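Local coordinates for TetR-family transcriptional regulator (Pectobacterium atrosepticum, PDB 2HYT), which probably acts as a dimeric DNA-binding transcriptional regulator of the TetR family, recognising regulatory sequences through a helix-turn-helix motif, at residues A[20-25]-A[38-42]; A[89-94]-A[185-189]; A[85-89]-A[139-145]. All blocks are in the same frame, centred on the assembly; numbering follows the deposited sequence. Where two conformers were deposited one is given.

Interaction 1: A[20-25]-A[38-42]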
# COMPACT_ATOMS: atom_id res chain seq x y z
N THR A 20 -9.22 -1.25 -26.67
CA THR A 20 -10.32 -2.23 -26.82
C THR A 20 -10.44 -3.11 -25.61
O THR A 20 -11.53 -3.37 -25.13
CB THR A 20 -10.10 -3.08 -28.07
OG1 THR A 20 -10.25 -2.23 -29.18
CG2 THR A 20 -11.11 -4.28 -28.14
N ALA A 21 -9.30 -3.56 -25.08
CA ALA A 21 -9.35 -4.38 -23.85
C ALA A 21 -10.04 -3.61 -22.74
O ALA A 21 -10.87 -4.15 -22.02
CB ALA A 21 -7.93 -4.81 -23.41
N ARG A 22 -9.71 -2.32 -22.59
CA ARG A 22 -10.38 -1.50 -21.58
C ARG A 22 -11.88 -1.45 -21.79
O ARG A 22 -12.65 -1.53 -20.82
CB ARG A 22 -9.79 -0.08 -21.59
CG ARG A 22 -8.47 -0.02 -20.90
CD ARG A 22 -7.86 1.38 -20.97
NE ARG A 22 -8.56 2.35 -20.14
CZ ARG A 22 -8.20 3.63 -20.06
NH1 ARG A 22 -7.19 4.08 -20.79
NH2 ARG A 22 -8.84 4.47 -19.27
N LYS A 23 -12.31 -1.30 -23.03
CA LYS A 23 -13.75 -1.21 -23.31
C LYS A 23 -14.44 -2.52 -22.96
O LYS A 23 -15.48 -2.52 -22.30
CB LYS A 23 -13.97 -0.88 -24.76
CG LYS A 23 -15.42 -0.65 -25.15
CD LYS A 23 -15.48 -0.06 -26.58
CE LYS A 23 -16.84 0.52 -26.88
NZ LYS A 23 -17.03 1.85 -26.21
N VAL A 24 -13.85 -3.64 -23.37
CA VAL A 24 -14.45 -4.97 -23.10
C VAL A 24 -14.45 -5.30 -21.61
O VAL A 24 -15.48 -5.75 -21.08
CB VAL A 24 -13.81 -6.07 -23.97
CG1 VAL A 24 -14.34 -7.46 -23.61
CG2 VAL A 24 -14.08 -5.75 -25.44
N PHE A 25 -13.34 -5.03 -20.93
CA PHE A 25 -13.28 -5.32 -19.51
C PHE A 25 -14.34 -4.48 -18.77
O PHE A 25 -14.88 -4.91 -17.73
CB PHE A 25 -11.89 -5.05 -18.92
CG PHE A 25 -10.81 -6.02 -19.33
CD1 PHE A 25 -11.07 -7.37 -19.59
CD2 PHE A 25 -9.48 -5.59 -19.39
CE1 PHE A 25 -10.05 -8.26 -19.92
CE2 PHE A 25 -8.46 -6.46 -19.72
CZ PHE A 25 -8.74 -7.80 -20.00
N LEU A 38 -11.97 -11.98 -25.29
CA LEU A 38 -11.69 -10.61 -25.76
C LEU A 38 -11.45 -10.65 -27.25
O LEU A 38 -11.97 -9.81 -28.00
CB LEU A 38 -10.48 -10.07 -25.01
CG LEU A 38 -10.06 -8.64 -25.25
CD1 LEU A 38 -11.18 -7.67 -25.38
CD2 LEU A 38 -9.12 -8.31 -24.06
N THR A 39 -10.69 -11.65 -27.69
CA THR A 39 -10.43 -11.86 -29.11
C THR A 39 -11.74 -12.01 -29.91
O THR A 39 -11.97 -11.36 -30.91
CB THR A 39 -9.51 -13.08 -29.29
OG1 THR A 39 -8.24 -12.79 -28.66
CG2 THR A 39 -9.37 -13.47 -30.80
N ALA A 40 -12.64 -12.82 -29.39
CA ALA A 40 -13.92 -13.02 -30.05
C ALA A 40 -14.78 -11.74 -30.06
O ALA A 40 -15.31 -11.36 -31.11
CB ALA A 40 -14.69 -14.21 -29.37
N GLN A 41 -14.91 -11.08 -28.89
CA GLN A 41 -15.79 -9.94 -28.72
C GLN A 41 -15.35 -8.75 -29.54
O GLN A 41 -16.20 -8.01 -30.08
CB GLN A 41 -15.93 -9.59 -27.23
CG GLN A 41 -16.70 -10.70 -26.52
CD GLN A 41 -16.79 -10.52 -25.01
OE1 GLN A 41 -16.99 -9.40 -24.53
NE2 GLN A 41 -16.70 -11.63 -24.26
N ALA A 42 -14.03 -8.61 -29.71
CA ALA A 42 -13.46 -7.48 -30.45
C ALA A 42 -13.11 -7.83 -31.89
O ALA A 42 -12.58 -7.00 -32.64
CB ALA A 42 -12.27 -6.92 -29.70
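The shortest polar bond beside this apolar contact is a helical one, from Phe25 N to Ala21 O at 2.8 Å, and the two residues it joins both receive one methyl of Leu38. No hydrogen bond runs between 20-25 and 38-42; the two segments run at 95° to each other, and packing alone joins them. Leu38 is the knob, seated among Thr20, Ala21, Val24 and Phe25. Its CG lies anti to the backbone N (chi1 -175°), which carries the fork of the side chain toward helix 7-28 and sends one methyl to Val24 and the other to Ala21 and Phe25. CD1 presses on the branch point of Val24, 3.4 Å from its CB, a tight fit in which both valine methyls also take part. CD2 lies 3.8 Å from Ala21 CB and reaches Phe25 CZ at 4.1 Å. The side chains of Leu38 and Phe25 cross at about a right angle. A small alanine suits this place because it lets the leucine sink against the helix backbone. At the borders, Thr20 CG2 meets Ala42 CB at only 3.3 Å, and the amide of Gln41 sets its OE1 3.4 Å from Val24 CG1. Thr20 CG2 faces the contact while OG1 is satisfied by Thr16 O within its own helix. Leu59 of helix 56-81 touches both Ala21 and Leu38, and Leu49 of helix 48-53 also packs on Leu38. Helix 35-42 belongs to the predicted helix-turn-helix, so its place on helix 7-28 rests here on shape and hydrophobic burial rather than on directed polar bonds.

Interaction 2: A[89-94]-A[185-189]. With EDO (1,2-ethanediol), chain B.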
# COMPACT_ATOMS: atom_id res chain seq x y z
N PHE A 89 -4.88 21.56 -3.04
CA PHE A 89 -4.28 20.34 -2.48
C PHE A 89 -5.36 19.48 -1.83
O PHE A 89 -5.40 18.27 -2.07
CB PHE A 89 -3.19 20.74 -1.47
CG PHE A 89 -2.83 19.66 -0.50
CD1 PHE A 89 -2.01 18.65 -0.87
CD2 PHE A 89 -3.31 19.67 0.81
CE1 PHE A 89 -1.65 17.65 0.04
CE2 PHE A 89 -2.96 18.70 1.71
CZ PHE A 89 -2.12 17.67 1.31
N ARG A 90 -6.25 20.08 -1.04
CA ARG A 90 -7.39 19.33 -0.43
C ARG A 90 -8.23 18.72 -1.54
O ARG A 90 -8.65 17.57 -1.44
CB ARG A 90 -8.26 20.23 0.43
CG ARG A 90 -7.56 20.67 1.73
CD ARG A 90 -8.44 21.61 2.58
NE ARG A 90 -9.80 21.12 2.75
CZ ARG A 90 -10.87 21.87 2.98
NH1 ARG A 90 -10.78 23.19 3.10
NH2 ARG A 90 -12.06 21.29 3.09
N CYS A 91 -8.52 19.51 -2.57
CA CYS A 91 -9.35 19.04 -3.66
C CYS A 91 -8.72 17.87 -4.41
O CYS A 91 -9.41 16.94 -4.75
CB CYS A 91 -9.62 20.18 -4.62
SG CYS A 91 -10.75 19.76 -5.90
N ARG A 92 -7.41 17.94 -4.62
CA ARG A 92 -6.67 16.88 -5.28
C ARG A 92 -6.71 15.58 -4.44
O ARG A 92 -6.96 14.47 -4.96
CB ARG A 92 -5.24 17.31 -5.49
CG ARG A 92 -4.37 16.27 -6.08
CD ARG A 92 -3.08 16.87 -6.55
NE ARG A 92 -2.04 15.86 -6.67
CZ ARG A 92 -0.86 16.07 -7.23
NH1 ARG A 92 -0.56 17.25 -7.76
NH2 ARG A 92 0.02 15.07 -7.27
N CYS A 93 -6.45 15.74 -3.14
CA CYS A 93 -6.52 14.59 -2.25
C CYS A 93 -7.93 13.97 -2.22
O CYS A 93 -8.08 12.73 -2.33
CB CYS A 93 -6.06 14.93 -0.84
SG CYS A 93 -4.32 15.37 -0.68
N ARG A 94 -8.96 14.80 -2.11
CA ARG A 94 -10.34 14.28 -2.14
C ARG A 94 -10.66 13.59 -3.47
O ARG A 94 -11.34 12.58 -3.51
CB ARG A 94 -11.33 15.39 -1.90
CG ARG A 94 -11.33 15.91 -0.48
CD ARG A 94 -12.55 16.81 -0.21
NE ARG A 94 -12.63 17.95 -1.14
CZ ARG A 94 -12.19 19.18 -0.88
NH1 ARG A 94 -11.63 19.49 0.28
NH2 ARG A 94 -12.34 20.12 -1.80
N LEU A 185 -10.06 12.18 6.27
CA LEU A 185 -8.91 12.78 5.59
C LEU A 185 -8.71 14.24 6.00
O LEU A 185 -7.58 14.71 6.23
CB LEU A 185 -9.10 12.67 4.09
CG LEU A 185 -8.06 13.36 3.21
CD1 LEU A 185 -6.68 12.70 3.34
CD2 LEU A 185 -8.56 13.31 1.74
N GLU A 186 -9.81 14.98 6.06
CA GLU A 186 -9.75 16.40 6.41
C GLU A 186 -9.10 16.61 7.79
O GLU A 186 -8.38 17.57 7.98
CB GLU A 186 -11.13 17.06 6.35
CG GLU A 186 -11.77 17.09 4.96
CD GLU A 186 -11.13 18.05 3.95
OE1 GLU A 186 -10.00 18.57 4.16
OE2 GLU A 186 -11.78 18.25 2.91
N LEU A 187 -9.36 15.72 8.75
CA LEU A 187 -8.72 15.81 10.06
C LEU A 187 -7.23 15.56 9.97
O LEU A 187 -6.43 16.19 10.66
CB LEU A 187 -9.31 14.77 11.03
CG LEU A 187 -10.75 14.98 11.40
CD1 LEU A 187 -11.10 13.77 12.31
CD2 LEU A 187 -10.97 16.34 12.12
N LEU A 188 -6.82 14.59 9.16
CA LEU A 188 -5.38 14.40 8.98
C LEU A 188 -4.70 15.57 8.30
O LEU A 188 -3.58 15.96 8.64
CB LEU A 188 -5.09 13.17 8.15
CG LEU A 188 -5.08 11.82 8.82
CD1 LEU A 188 -4.67 10.82 7.78
CD2 LEU A 188 -4.15 11.78 10.05
N LEU A 189 -5.36 16.15 7.32
CA LEU A 189 -4.70 17.20 6.54
C LEU A 189 -4.61 18.50 7.31
O LEU A 189 -3.69 19.29 7.11
CB LEU A 189 -5.44 17.44 5.22
CG LEU A 189 -5.48 16.26 4.25
CD1 LEU A 189 -6.14 16.69 2.95
CD2 LEU A 189 -4.07 15.67 3.97
C1 EDO B . -3.08 12.26 -5.07
O1 EDO B . -2.35 13.09 -6.01
C2 EDO B . -2.26 10.99 -4.84
O2 EDO B . -1.06 11.28 -4.07
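Arg90 reaches across to Glu186 and Leu189 by a bent path. Beyond CB, CG passes Leu189 CD1 at 4.4 Å and CD skirts the carboxylate of Glu186, before a bend at chi3 brings the guanidinium in side-on. NE then gives its hydrogen to Glu186 OE1 at 2.9 Å, with the oxygen tilted from the guanidinium plane. NH2 makes the straighter bond, 3.1 Å to Glu186 OE2 at 165°; that oxygen lies in the guanidinium plane but is met from above the carboxylate plane, the two flat groups standing 73° apart. NH1 turns back to Glu87 of the same helix, in one of the two conformers of that glutamate. Arg94, one turn further on, sends NH1 to the syn lone pair of Glu186 OE2 at 2.9 Å, so this oxygen takes a good bond from each arginine and a weak third from Arg90 NE. The glutamate, itself bent at chi2, is thus fixed in rotation at both oxygens. Beside this network the contact turns apolar. Leu185 CD2 rests on Cys93 CB at 3.9 Å, and Leu189 CD2 lies as close, 3.9 Å, to Phe89 CZ. Cysteine suits the middle position, being small enough for two leucines to share. Away from helix 174-190, Arg92 NE holds O1 of an ethanediol, probably from the crystallisation liquor, at 2.9 Å. Leu185 also packs on Leu156 of the second subunit, which places the contact next to the dimer interface. Segments 89-94 and 185-189, their directions 140° apart, are therefore joined by a greasy strip with a charged flank, where two positive groups would be expected to stabilise the ionised glutamate.

Interaction 3: A[85-89]-A[139-145]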
# COMPACT_ATOMS: atom_id res chain seq x y z
N ASP A 85 -3.94 27.54 -3.25
CA ASP A 85 -3.16 26.33 -3.39
C ASP A 85 -3.46 25.29 -2.30
O ASP A 85 -3.41 24.07 -2.57
CB ASP A 85 -1.70 26.64 -3.51
CG ASP A 85 -1.40 27.49 -4.77
OD1 ASP A 85 -2.15 27.36 -5.76
OD2 ASP A 85 -0.48 28.31 -4.74
N TRP A 86 -3.77 25.75 -1.10
CA TRP A 86 -4.17 24.80 -0.05
C TRP A 86 -5.47 24.10 -0.42
O TRP A 86 -5.58 22.87 -0.31
CB TRP A 86 -4.33 25.49 1.30
CG TRP A 86 -4.81 24.56 2.35
CD1 TRP A 86 -6.01 24.63 3.01
CD2 TRP A 86 -4.14 23.40 2.87
NE1 TRP A 86 -6.12 23.59 3.90
CE2 TRP A 86 -4.98 22.82 3.84
CE3 TRP A 86 -2.91 22.82 2.64
CZ2 TRP A 86 -4.63 21.67 4.57
CZ3 TRP A 86 -2.56 21.67 3.35
CH2 TRP A 86 -3.41 21.13 4.32
N GLU A 87 -6.44 24.86 -0.91
CA GLU A 87 -7.73 24.26 -1.30
C GLU A 87 -7.53 23.35 -2.51
O GLU A 87 -8.17 22.32 -2.62
CB GLU A 87 -8.78 25.34 -1.57
CG GLU A 87 -9.11 26.19 -0.36
CD GLU A 87 -9.73 25.40 0.79
OE1 GLU A 87 -10.41 24.39 0.54
OE2 GLU A 87 -9.53 25.81 1.94
N GLY A 88 -6.60 23.70 -3.40
CA GLY A 88 -6.30 22.85 -4.52
C GLY A 88 -5.71 21.51 -4.08
O GLY A 88 -5.96 20.45 -4.67
N PHE A 89 -4.88 21.56 -3.04
CA PHE A 89 -4.28 20.34 -2.48
C PHE A 89 -5.36 19.48 -1.83
O PHE A 89 -5.40 18.27 -2.07
CB PHE A 89 -3.19 20.74 -1.47
CG PHE A 89 -2.83 19.66 -0.50
CD1 PHE A 89 -2.01 18.65 -0.87
CD2 PHE A 89 -3.31 19.67 0.81
CE1 PHE A 89 -1.65 17.65 0.04
CE2 PHE A 89 -2.96 18.70 1.71
CZ PHE A 89 -2.12 17.67 1.31
N LEU A 139 4.01 24.15 -1.23
CA LEU A 139 3.22 24.64 -0.09
C LEU A 139 4.07 24.95 1.12
O LEU A 139 3.77 25.87 1.89
CB LEU A 139 2.16 23.60 0.29
CG LEU A 139 1.04 23.40 -0.75
CD1 LEU A 139 0.25 22.11 -0.48
CD2 LEU A 139 0.09 24.62 -0.76
N ILE A 140 5.14 24.18 1.30
CA ILE A 140 6.09 24.51 2.38
C ILE A 140 6.83 25.83 2.08
O ILE A 140 6.95 26.72 2.94
CB ILE A 140 7.07 23.35 2.66
CG1 ILE A 140 6.31 22.20 3.29
CG2 ILE A 140 8.18 23.87 3.63
CD1 ILE A 140 7.06 20.84 3.23
N ARG A 141 7.29 25.98 0.84
CA ARG A 141 7.95 27.21 0.44
C ARG A 141 7.03 28.43 0.61
O ARG A 141 7.50 29.47 1.03
CB ARG A 141 8.42 27.09 -1.01
CG ARG A 141 9.65 26.21 -1.21
CD ARG A 141 10.01 26.16 -2.64
NE ARG A 141 11.14 25.27 -2.87
CZ ARG A 141 12.39 25.68 -2.99
NH1 ARG A 141 12.69 26.96 -2.87
NH2 ARG A 141 13.35 24.79 -3.19
N GLN A 142 5.75 28.28 0.31
CA GLN A 142 4.76 29.35 0.48
C GLN A 142 4.46 29.70 1.94
O GLN A 142 3.83 30.76 2.22
CB GLN A 142 3.44 28.95 -0.20
CG GLN A 142 3.44 28.92 -1.69
CD GLN A 142 2.05 28.99 -2.29
OE1 GLN A 142 1.28 29.92 -1.96
NE2 GLN A 142 1.75 28.10 -3.23
N GLY A 143 4.91 28.86 2.87
CA GLY A 143 4.60 29.04 4.29
C GLY A 143 3.20 28.60 4.64
O GLY A 143 2.71 28.92 5.74
N VAL A 144 2.56 27.85 3.75
CA VAL A 144 1.21 27.33 4.01
C VAL A 144 1.27 26.06 4.86
O VAL A 144 0.50 25.93 5.84
CB VAL A 144 0.43 27.06 2.68
CG1 VAL A 144 -0.92 26.37 2.91
CG2 VAL A 144 0.25 28.41 1.89
N VAL A 145 2.16 25.14 4.47
CA VAL A 145 2.38 23.86 5.15
C VAL A 145 3.63 23.96 6.02
O VAL A 145 4.66 24.51 5.61
CB VAL A 145 2.43 22.69 4.16
CG1 VAL A 145 3.04 21.34 4.78
CG2 VAL A 145 1.04 22.45 3.59
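Gln142 NE2 donates to Asp85 OD2 at 2.7 Å and 170°, a short and nearly straight bond at the outer border of a larger set of apolar contacts. The acceptor lies in the amide plane, while the aspartate is met on its anti side, and the two flat groups stand almost perpendicular. Gln142 NE2 has a second acceptor in Asn138 OD1, one turn back, which helps fix the rotation of the amide. Aspartate suits the first turn of helix 85-98, since its charge should interact favourably with the amino end of the helix dipole. The apolar group centres on Leu139, whose two methyls divide the work: CD2 packs on Asp85 CB at 3.9 Å, and CD1 on Phe89 CB at 3.8 Å. That same CD1 lies at the edge of the Trp86 ring. With CG anti to the backbone N (chi1 176°), Trp86 is set beside the turn: its CB meets Val144 CG1 at 3.9 Å, and the CZ3 corner of the indole meets Val145 CG2 at 3.7 Å. Branched valines offer compact methyls to the tryptophan, which also touches Leu193 of the C-terminal tail. The backbone group explains how the valines get there. Gly143, with phi 77°, closes the helix in a Schellman motif: its N bonds to Ile140 O, while Val144 N reaches Leu139 O at 3.0 Å. Val145 N uses that carbonyl too. The Schellman turn thus reverses the chain so that Val144 and Val145, just past it, join Leu139 against helix 85-98, with the amide-carboxylate bond closing the exposed border.

How the interactions relate
Interactions 2 and 3 hold the same element, helix 85-98, in the C-terminal domain; their centres lie 12 Å apart, and they share Phe89, whose ring tip serves one and whose CB and CG serve the other. They also touch directly, Leu189 O lying against Trp86 CH2. Interaction 1 stands apart in the predicted DNA-binding region, its centre 36 Å from that of interaction 2 and on the opposite side of the chain's centre. All three are partly buried, each with a leucine in its interior. Their borders differ: interaction 1 crosses without hydrogen bonds, interaction 2 has a salt-bridge network on one flank, while its Leu185 reaches the second subunit, and interaction 3 has one amide-carboxylate bond at a helix end.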